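Local structure of transcriptional regulator, TetR family (Agrobacterium tumefaciens, 3C2B) at residues Ala80-Leu93 against Arg142-Leu156. The protein probably binds DNA through an N-terminal helix-turn-helix and regulates transcription, as TetR-family repressors do. Numbering follows the deposited sequence.
Sequences AGDRVSAPQLADHL and RARGLIEAGRRSGYL
In the all-helical C-terminal part of this TetR-type regulator, the start of helix 86-104 runs nearly antiparallel (161°) to the end of helix 137-152, and the loop 80-85 lies along the latter. The small residues G145, A149 and G150 let this loop and the L89 side chain approach the helix backbone: A80 CB rests 3.5 Å from G145 C, A149 CB meets G81 O, and L89 CG packs 4.0 Å from G150 CA. L89 is swung anti to its own backbone nitrogen (chi1 -155°), and its CD1 packs against Y155 CB and L156 CG. One turn further along helix 86-104, H92 and L93 meet L146: CD1 of L146 lies 3.6 Å from H92 CB, and its CD2 packs on L93 CD2.

At the helix end, S153 OG ties loop to helix: it accepts a nearly straight bond from V84 N (3.2 Å, 175°) and donates to A149 O, so a single hydroxyl serves two backbone groups. The small methyl of A86 can lie close over one face of the Y155 ring (CB 3.9 Å from the centroid, a CH-pi contact), V84 O meets the ring edge, and the tyrosine hydroxyl reaches on to bond E213 of helix 208-214.

S85 and Q88 form a capping box that starts one helix; G154, as glycine readily can, takes the positive phi of the Schellman motif closing the other. The result is an antiparallel helix pair, as in the helical C-terminal domain of TetR-family regulators.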
ATOM      1  N   ALA A  80     -25.341   5.820   5.524  1.00 69.94           N
ATOM      2  CA  ALA A  80     -25.152   6.077   6.952  1.00 69.73           C
ATOM      3  C   ALA A  80     -26.253   6.991   7.479  1.00 69.60           C
ATOM      4  O   ALA A  80     -26.494   8.068   6.924  1.00 69.57           O
ATOM      5  CB  ALA A  80     -23.782   6.683   7.207  1.00 69.72           C
ATOM      6  N   GLY A  81     -26.924   6.543   8.541  1.00 69.41           N
ATOM      7  CA  GLY A  81     -28.074   7.262   9.094  1.00 69.11           C
ATOM      8  C   GLY A  81     -27.678   8.619   9.631  1.00 68.62           C
ATOM      9  O   GLY A  81     -26.591   8.772  10.181  1.00 68.95           O
ATOM     10  N   ASP A  82     -28.561   9.601   9.465  1.00 68.04           N
ATOM     11  CA  ASP A  82     -28.311  10.973   9.910  1.00 67.02           C
ATOM     12  C   ASP A  82     -27.640  11.010  11.285  1.00 65.70           C
ATOM     13  O   ASP A  82     -26.614  11.667  11.456  1.00 65.64           O
ATOM     14  CB  ASP A  82     -29.612  11.782   9.899  1.00 67.53           C
ATOM     15  CG  ASP A  82     -29.391  13.264   9.580  1.00 69.02           C
ATOM     16  OD1 ASP A  82     -29.539  13.652   8.392  1.00 68.97           O
ATOM     17  OD2 ASP A  82     -29.084  14.040  10.522  1.00 70.60           O
ATOM     18  N   ARG A  83     -28.195  10.276  12.252  1.00 63.84           N
ATOM     19  CA  ARG A  83     -27.664  10.308  13.617  1.00 61.68           C
ATOM     20  C   ARG A  83     -27.507   8.941  14.299  1.00 59.69           C
ATOM     21  O   ARG A  83     -28.249   7.996  14.007  1.00 59.55           O
ATOM     22  CB  ARG A  83     -28.466  11.278  14.473  1.00 61.76           C
ATOM     23  CG  ARG A  83     -28.163  12.745  14.153  1.00 63.11           C
ATOM     24  CD  ARG A  83     -28.546  13.677  15.296  1.00 64.71           C
ATOM     25  NE  ARG A  83     -28.008  13.180  16.566  1.00 66.14           N
ATOM     26  CZ  ARG A  83     -27.675  13.932  17.612  1.00 65.61           C
ATOM     27  NH1 ARG A  83     -27.202  13.344  18.703  1.00 65.26           N
ATOM     28  NH2 ARG A  83     -27.785  15.259  17.571  1.00 64.41           N
ATOM     29  N   VAL A  84     -26.527   8.849  15.199  1.00 56.67           N
ATOM     30  CA  VAL A  84     -26.180   7.578  15.848  1.00 54.36           C
ATOM     31  C   VAL A  84     -25.899   7.758  17.330  1.00 53.15           C
ATOM     32  O   VAL A  84     -25.571   8.853  17.770  1.00 52.47           O
ATOM     33  CB  VAL A  84     -24.911   6.904  15.196  1.00 54.08           C
ATOM     34  CG1 VAL A  84     -25.225   6.317  13.822  1.00 53.35           C
ATOM     35  CG2 VAL A  84     -23.777   7.886  15.109  1.00 53.47           C
ATOM     36  N   SER A  85     -26.028   6.676  18.089  1.00 52.28           N
ATOM     37  CA  SER A  85     -25.540   6.619  19.463  1.00 52.25           C
ATOM     38  C   SER A  85     -24.056   6.280  19.399  1.00 52.01           C
ATOM     39  O   SER A  85     -23.561   5.849  18.346  1.00 51.20           O
ATOM     40  CB  SER A  85     -26.239   5.510  20.226  1.00 52.53           C
ATOM     41  OG  SER A  85     -26.017   4.251  19.590  1.00 53.95           O
ATOM     42  N   ALA A  86     -23.362   6.448  20.525  1.00 51.61           N
ATOM     43  CA  ALA A  86     -21.955   6.137  20.609  1.00 51.21           C
ATOM     44  C   ALA A  86     -21.642   4.644  20.348  1.00 51.37           C
ATOM     45  O   ALA A  86     -20.737   4.347  19.564  1.00 51.14           O
ATOM     46  CB  ALA A  86     -21.342   6.642  21.924  1.00 50.80           C
ATOM     47  N   PRO A  87     -22.386   3.702  20.991  1.00 51.70           N
ATOM     48  CA  PRO A  87     -22.209   2.258  20.661  1.00 51.03           C
ATOM     49  C   PRO A  87     -22.473   1.922  19.182  1.00 50.62           C
ATOM     50  O   PRO A  87     -21.751   1.114  18.614  1.00 50.19           O
ATOM     51  CB  PRO A  87     -23.275   1.548  21.512  1.00 51.04           C
ATOM     52  CG  PRO A  87     -23.745   2.554  22.519  1.00 51.03           C
ATOM     53  CD  PRO A  87     -23.414   3.921  22.037  1.00 51.49           C
ATOM     54  N   GLN A  88     -23.536   2.488  18.592  1.00 49.93           N
ATOM     55  CA  GLN A  88     -23.803   2.338  17.163  1.00 48.98           C
ATOM     56  C   GLN A  88     -22.622   2.855  16.332  1.00 47.37           C
ATOM     57  O   GLN A  88     -22.239   2.232  15.336  1.00 47.25           O
ATOM     58  CB  GLN A  88     -24.991   3.163  16.749  1.00 49.17           C
ATOM     59  CG  GLN A  88     -26.276   2.482  16.564  1.00 51.45           C
ATOM     60  CD  GLN A  88     -27.353   3.527  16.313  1.00 55.10           C
ATOM     61  OE1 GLN A  88     -27.726   4.264  17.219  1.00 55.67           O
ATOM     62  NE2 GLN A  88     -27.807   3.635  15.066  1.00 56.83           N
ATOM     63  N   LEU A  89     -22.099   4.018  16.708  1.00 45.01           N
ATOM     64  CA  LEU A  89     -20.976   4.597  15.995  1.00 44.40           C
ATOM     65  C   LEU A  89     -19.781   3.648  16.043  1.00 43.56           C
ATOM     66  O   LEU A  89     -19.201   3.329  15.005  1.00 43.82           O
ATOM     67  CB  LEU A  89     -20.583   5.935  16.602  1.00 43.74           C
ATOM     68  CG  LEU A  89     -19.863   7.008  15.761  1.00 43.38           C
ATOM     69  CD1 LEU A  89     -18.731   7.703  16.535  1.00 41.12           C
ATOM     70  CD2 LEU A  89     -19.438   6.578  14.371  1.00 40.00           C
ATOM     71  N   ALA A  90     -19.432   3.189  17.250  1.00 43.11           N
ATOM     72  CA  ALA A  90     -18.278   2.329  17.454  1.00 42.86           C
ATOM     73  C   ALA A  90     -18.434   1.043  16.644  1.00 43.03           C
ATOM     74  O   ALA A  90     -17.516   0.617  15.949  1.00 41.87           O
ATOM     75  CB  ALA A  90     -18.087   2.015  18.967  1.00 43.25           C
ATOM     76  N   ASP A  91     -19.620   0.452  16.742  1.00 42.83           N
ATOM     77  CA  ASP A  91     -19.964  -0.776  16.026  1.00 43.09           C
ATOM     78  C   ASP A  91     -19.858  -0.609  14.539  1.00 41.84           C
ATOM     79  O   ASP A  91     -19.263  -1.449  13.908  1.00 41.89           O
ATOM     80  CB  ASP A  91     -21.386  -1.300  16.394  1.00 42.66           C
ATOM     81  CG  ASP A  91     -21.448  -1.898  17.800  1.00 44.84           C
ATOM     82  OD1 ASP A  91     -20.390  -1.986  18.480  1.00 47.55           O
ATOM     83  OD2 ASP A  91     -22.552  -2.277  18.230  1.00 47.79           O
ATOM     84  N   HIS A  92     -20.485   0.444  13.989  1.00 40.75           N
ATOM     85  CA  HIS A  92     -20.411   0.751  12.550  1.00 40.18           C
ATOM     86  C   HIS A  92     -18.974   0.936  12.063  1.00 39.16           C
ATOM     87  O   HIS A  92     -18.608   0.538  10.941  1.00 39.18           O
ATOM     88  CB  HIS A  92     -21.181   2.027  12.237  1.00 39.41           C
ATOM     89  CG  HIS A  92     -22.669   1.845  12.207  1.00 41.04           C
ATOM     90  ND1 HIS A  92     -23.272   0.760  11.617  1.00 41.62           N
ATOM     91  CD2 HIS A  92     -23.678   2.643  12.640  1.00 43.35           C
ATOM     92  CE1 HIS A  92     -24.589   0.884  11.702  1.00 43.12           C
ATOM     93  NE2 HIS A  92     -24.862   2.026  12.307  1.00 42.67           N
ATOM     94  N   LEU A  93     -18.165   1.583  12.877  1.00 39.11           N
ATOM     95  CA  LEU A  93     -16.770   1.812  12.485  1.00 38.27           C
ATOM     96  C   LEU A  93     -15.979   0.526  12.485  1.00 39.27           C
ATOM     97  O   LEU A  93     -15.159   0.339  11.613  1.00 37.99           O
ATOM     98  CB  LEU A  93     -16.109   2.836  13.355  1.00 37.33           C
ATOM     99  CG  LEU A  93     -16.577   4.294  13.217  1.00 38.20           C
ATOM    100  CD1 LEU A  93     -15.977   5.101  14.361  1.00 37.50           C
ATOM    101  CD2 LEU A  93     -16.205   4.923  11.839  1.00 34.33           C
ATOM    102  N   ARG A 142     -19.140   5.412   2.171  1.00 50.08           N
ATOM    103  CA  ARG A 142     -19.494   4.766   3.434  1.00 50.05           C
ATOM    104  C   ARG A 142     -18.754   5.455   4.600  1.00 49.34           C
ATOM    105  O   ARG A 142     -19.378   5.955   5.519  1.00 49.49           O
ATOM    106  CB  ARG A 142     -19.128   3.282   3.391  1.00 50.15           C
ATOM    107  CG  ARG A 142     -19.986   2.362   4.220  1.00 53.03           C
ATOM    108  CD  ARG A 142     -19.922   2.703   5.689  1.00 56.58           C
ATOM    109  NE  ARG A 142     -21.263   2.896   6.262  1.00 56.12           N
ATOM    110  CZ  ARG A 142     -21.929   2.003   6.990  1.00 55.97           C
ATOM    111  NH1 ARG A 142     -23.135   2.294   7.459  1.00 54.21           N
ATOM    112  NH2 ARG A 142     -21.401   0.819   7.237  1.00 58.50           N
ATOM    113  N   ALA A 143     -17.435   5.524   4.501  1.00 48.18           N
ATOM    114  CA  ALA A 143     -16.589   5.994   5.558  1.00 48.75           C
ATOM    115  C   ALA A 143     -16.877   7.448   5.927  1.00 48.77           C
ATOM    116  O   ALA A 143     -17.012   7.754   7.110  1.00 47.84           O
ATOM    117  CB  ALA A 143     -15.118   5.784   5.192  1.00 47.43           C
ATOM    118  N   ARG A 144     -17.027   8.306   4.910  1.00 48.68           N
ATOM    119  CA  ARG A 144     -17.329   9.730   5.114  1.00 49.40           C
ATOM    120  C   ARG A 144     -18.705   9.905   5.724  1.00 48.44           C
ATOM    121  O   ARG A 144     -18.885  10.753   6.594  1.00 48.09           O
ATOM    122  CB  ARG A 144     -17.296  10.518   3.800  1.00 49.23           C
ATOM    123  CG  ARG A 144     -16.007  10.437   3.024  1.00 51.60           C
ATOM    124  CD  ARG A 144     -16.100  11.430   1.848  1.00 55.14           C
ATOM    125  NE  ARG A 144     -15.776  10.799   0.571  1.00 58.53           N
ATOM    126  CZ  ARG A 144     -14.547  10.657   0.071  1.00 58.31           C
ATOM    127  NH1 ARG A 144     -13.466  11.098   0.715  1.00 58.77           N
ATOM    128  NH2 ARG A 144     -14.407  10.057  -1.094  1.00 59.50           N
ATOM    129  N   GLY A 145     -19.665   9.119   5.234  1.00 47.71           N
ATOM    130  CA  GLY A 145     -21.032   9.088   5.790  1.00 47.89           C
ATOM    131  C   GLY A 145     -21.036   8.792   7.286  1.00 47.73           C
ATOM    132  O   GLY A 145     -21.641   9.502   8.078  1.00 47.71           O
ATOM    133  N   LEU A 146     -20.313   7.757   7.666  1.00 47.85           N
ATOM    134  CA  LEU A 146     -20.086   7.375   9.063  1.00 48.28           C
ATOM    135  C   LEU A 146     -19.380   8.445   9.912  1.00 48.49           C
ATOM    136  O   LEU A 146     -19.779   8.730  11.027  1.00 49.07           O
ATOM    137  CB  LEU A 146     -19.227   6.125   9.048  1.00 47.86           C
ATOM    138  CG  LEU A 146     -19.622   4.941   9.893  1.00 49.90           C
ATOM    139  CD1 LEU A 146     -21.129   4.785   9.957  1.00 48.51           C
ATOM    140  CD2 LEU A 146     -18.938   3.674   9.328  1.00 46.94           C
ATOM    141  N   ILE A 147     -18.319   9.028   9.367  1.00 48.12           N
ATOM    142  CA  ILE A 147     -17.535  10.025  10.039  1.00 47.17           C
ATOM    143  C   ILE A 147     -18.375  11.288  10.214  1.00 48.06           C
ATOM    144  O   ILE A 147     -18.340  11.925  11.272  1.00 48.40           O
ATOM    145  CB  ILE A 147     -16.212  10.268   9.270  1.00 46.94           C
ATOM    146  CG1 ILE A 147     -15.323   9.003   9.330  1.00 46.08           C
ATOM    147  CG2 ILE A 147     -15.431  11.453   9.840  1.00 46.59           C
ATOM    148  CD1 ILE A 147     -13.920   9.189   8.656  1.00 45.37           C
ATOM    149  N   GLU A 148     -19.138  11.648   9.189  1.00 48.82           N
ATOM    150  CA  GLU A 148     -20.082  12.759   9.292  1.00 49.64           C
ATOM    151  C   GLU A 148     -21.171  12.504  10.354  1.00 50.15           C
ATOM    152  O   GLU A 148     -21.428  13.364  11.193  1.00 49.80           O
ATOM    153  CB  GLU A 148     -20.670  13.063   7.903  1.00 49.96           C
ATOM    154  CG  GLU A 148     -21.547  14.289   7.797  1.00 53.15           C
ATOM    155  CD  GLU A 148     -21.044  15.463   8.612  1.00 55.21           C
ATOM    156  OE1 GLU A 148     -19.822  15.641   8.768  1.00 58.52           O
ATOM    157  OE2 GLU A 148     -21.895  16.233   9.074  1.00 58.31           O
ATOM    158  N   ALA A 149     -21.797  11.329  10.322  1.00 50.69           N
ATOM    159  CA  ALA A 149     -22.761  10.928  11.371  1.00 52.14           C
ATOM    160  C   ALA A 149     -22.187  11.016  12.806  1.00 53.42           C
ATOM    161  O   ALA A 149     -22.874  11.519  13.700  1.00 53.60           O
ATOM    162  CB  ALA A 149     -23.291   9.521  11.106  1.00 52.41           C
ATOM    163  N   GLY A 150     -20.945  10.536  13.004  1.00 53.50           N
ATOM    164  CA  GLY A 150     -20.216  10.697  14.253  1.00 55.22           C
ATOM    165  C   GLY A 150     -19.979  12.138  14.686  1.00 56.83           C
ATOM    166  O   GLY A 150     -20.205  12.495  15.855  1.00 57.03           O
ATOM    167  N   ARG A 151     -19.536  12.976  13.754  1.00 57.66           N
ATOM    168  CA  ARG A 151     -19.406  14.425  14.006  1.00 58.81           C
ATOM    169  C   ARG A 151     -20.764  15.056  14.394  1.00 59.51           C
ATOM    170  O   ARG A 151     -20.866  15.700  15.428  1.00 59.70           O
ATOM    171  CB  ARG A 151     -18.877  15.138  12.757  1.00 58.07           C
ATOM    172  CG  ARG A 151     -18.290  16.519  13.016  1.00 59.16           C
ATOM    173  CD  ARG A 151     -18.225  17.319  11.720  1.00 59.86           C
ATOM    174  NE  ARG A 151     -19.550  17.376  11.100  1.00 61.67           N
ATOM    175  CZ  ARG A 151     -20.550  18.150  11.533  1.00 62.28           C
ATOM    176  NH1 ARG A 151     -20.401  18.960  12.581  1.00 60.80           N
ATOM    177  NH2 ARG A 151     -21.718  18.103  10.922  1.00 63.90           N
ATOM    178  N   ARG A 152     -21.793  14.872  13.556  1.00 60.05           N
ATOM    179  CA  ARG A 152     -23.127  15.447  13.821  1.00 61.11           C
ATOM    180  C   ARG A 152     -23.634  15.126  15.223  1.00 61.47           C
ATOM    181  O   ARG A 152     -24.351  15.934  15.841  1.00 61.81           O
ATOM    182  CB  ARG A 152     -24.154  14.915  12.840  1.00 61.09           C
ATOM    183  CG  ARG A 152     -24.108  15.536  11.504  1.00 62.08           C
ATOM    184  CD  ARG A 152     -25.423  15.316  10.779  1.00 65.13           C
ATOM    185  NE  ARG A 152     -25.175  14.962   9.387  1.00 67.07           N
ATOM    186  CZ  ARG A 152     -25.062  13.706   8.945  1.00 69.25           C
ATOM    187  NH1 ARG A 152     -25.210  12.678   9.774  1.00 69.36           N
ATOM    188  NH2 ARG A 152     -24.823  13.469   7.664  1.00 69.38           N
ATOM    189  N   SER A 153     -23.266  13.946  15.713  1.00 61.10           N
ATOM    190  CA  SER A 153     -23.847  13.425  16.913  1.00 61.50           C
ATOM    191  C   SER A 153     -23.039  13.834  18.108  1.00 61.62           C
ATOM    192  O   SER A 153     -23.336  13.424  19.219  1.00 62.32           O
ATOM    193  CB  SER A 153     -23.985  11.911  16.827  1.00 62.02           C
ATOM    194  OG  SER A 153     -24.880  11.549  15.783  1.00 62.00           O
ATOM    195  N   GLY A 154     -22.024  14.665  17.873  1.00 61.43           N
ATOM    196  CA  GLY A 154     -21.174  15.194  18.921  1.00 60.68           C
ATOM    197  C   GLY A 154     -20.083  14.248  19.385  1.00 60.65           C
ATOM    198  O   GLY A 154     -19.420  14.522  20.407  1.00 59.58           O
ATOM    199  N   TYR A 155     -19.882  13.138  18.664  1.00 59.92           N
ATOM    200  CA  TYR A 155     -18.915  12.098  19.116  1.00 60.25           C
ATOM    201  C   TYR A 155     -17.496  12.205  18.526  1.00 58.70           C
ATOM    202  O   TYR A 155     -16.568  11.642  19.078  1.00 59.66           O
ATOM    203  CB  TYR A 155     -19.461  10.683  18.873  1.00 61.14           C
ATOM    204  CG  TYR A 155     -20.765  10.382  19.575  1.00 63.29           C
ATOM    205  CD1 TYR A 155     -20.888  10.491  20.977  1.00 63.46           C
ATOM    206  CD2 TYR A 155     -21.886   9.972  18.836  1.00 63.71           C
ATOM    207  CE1 TYR A 155     -22.094  10.211  21.609  1.00 64.84           C
ATOM    208  CE2 TYR A 155     -23.084   9.683  19.464  1.00 64.11           C
ATOM    209  CZ  TYR A 155     -23.189   9.811  20.840  1.00 64.26           C
ATOM    210  OH  TYR A 155     -24.397   9.516  21.421  1.00 63.99           O
ATOM    211  N   LEU A 156     -17.351  12.927  17.419  1.00 57.94           N
ATOM    212  CA  LEU A 156     -16.059  13.112  16.729  1.00 57.72           C
ATOM    213  C   LEU A 156     -15.763  14.580  16.500  1.00 58.26           C
ATOM    214  O   LEU A 156     -16.646  15.350  16.126  1.00 57.05           O
ATOM    215  CB  LEU A 156     -16.053  12.428  15.355  1.00 56.09           C
ATOM    216  CG  LEU A 156     -16.285  10.931  15.314  1.00 53.33           C
ATOM    217  CD1 LEU A 156     -16.261  10.524  13.848  1.00 50.42           C
ATOM    218  CD2 LEU A 156     -15.186  10.229  16.130  1.00 50.31           C
TER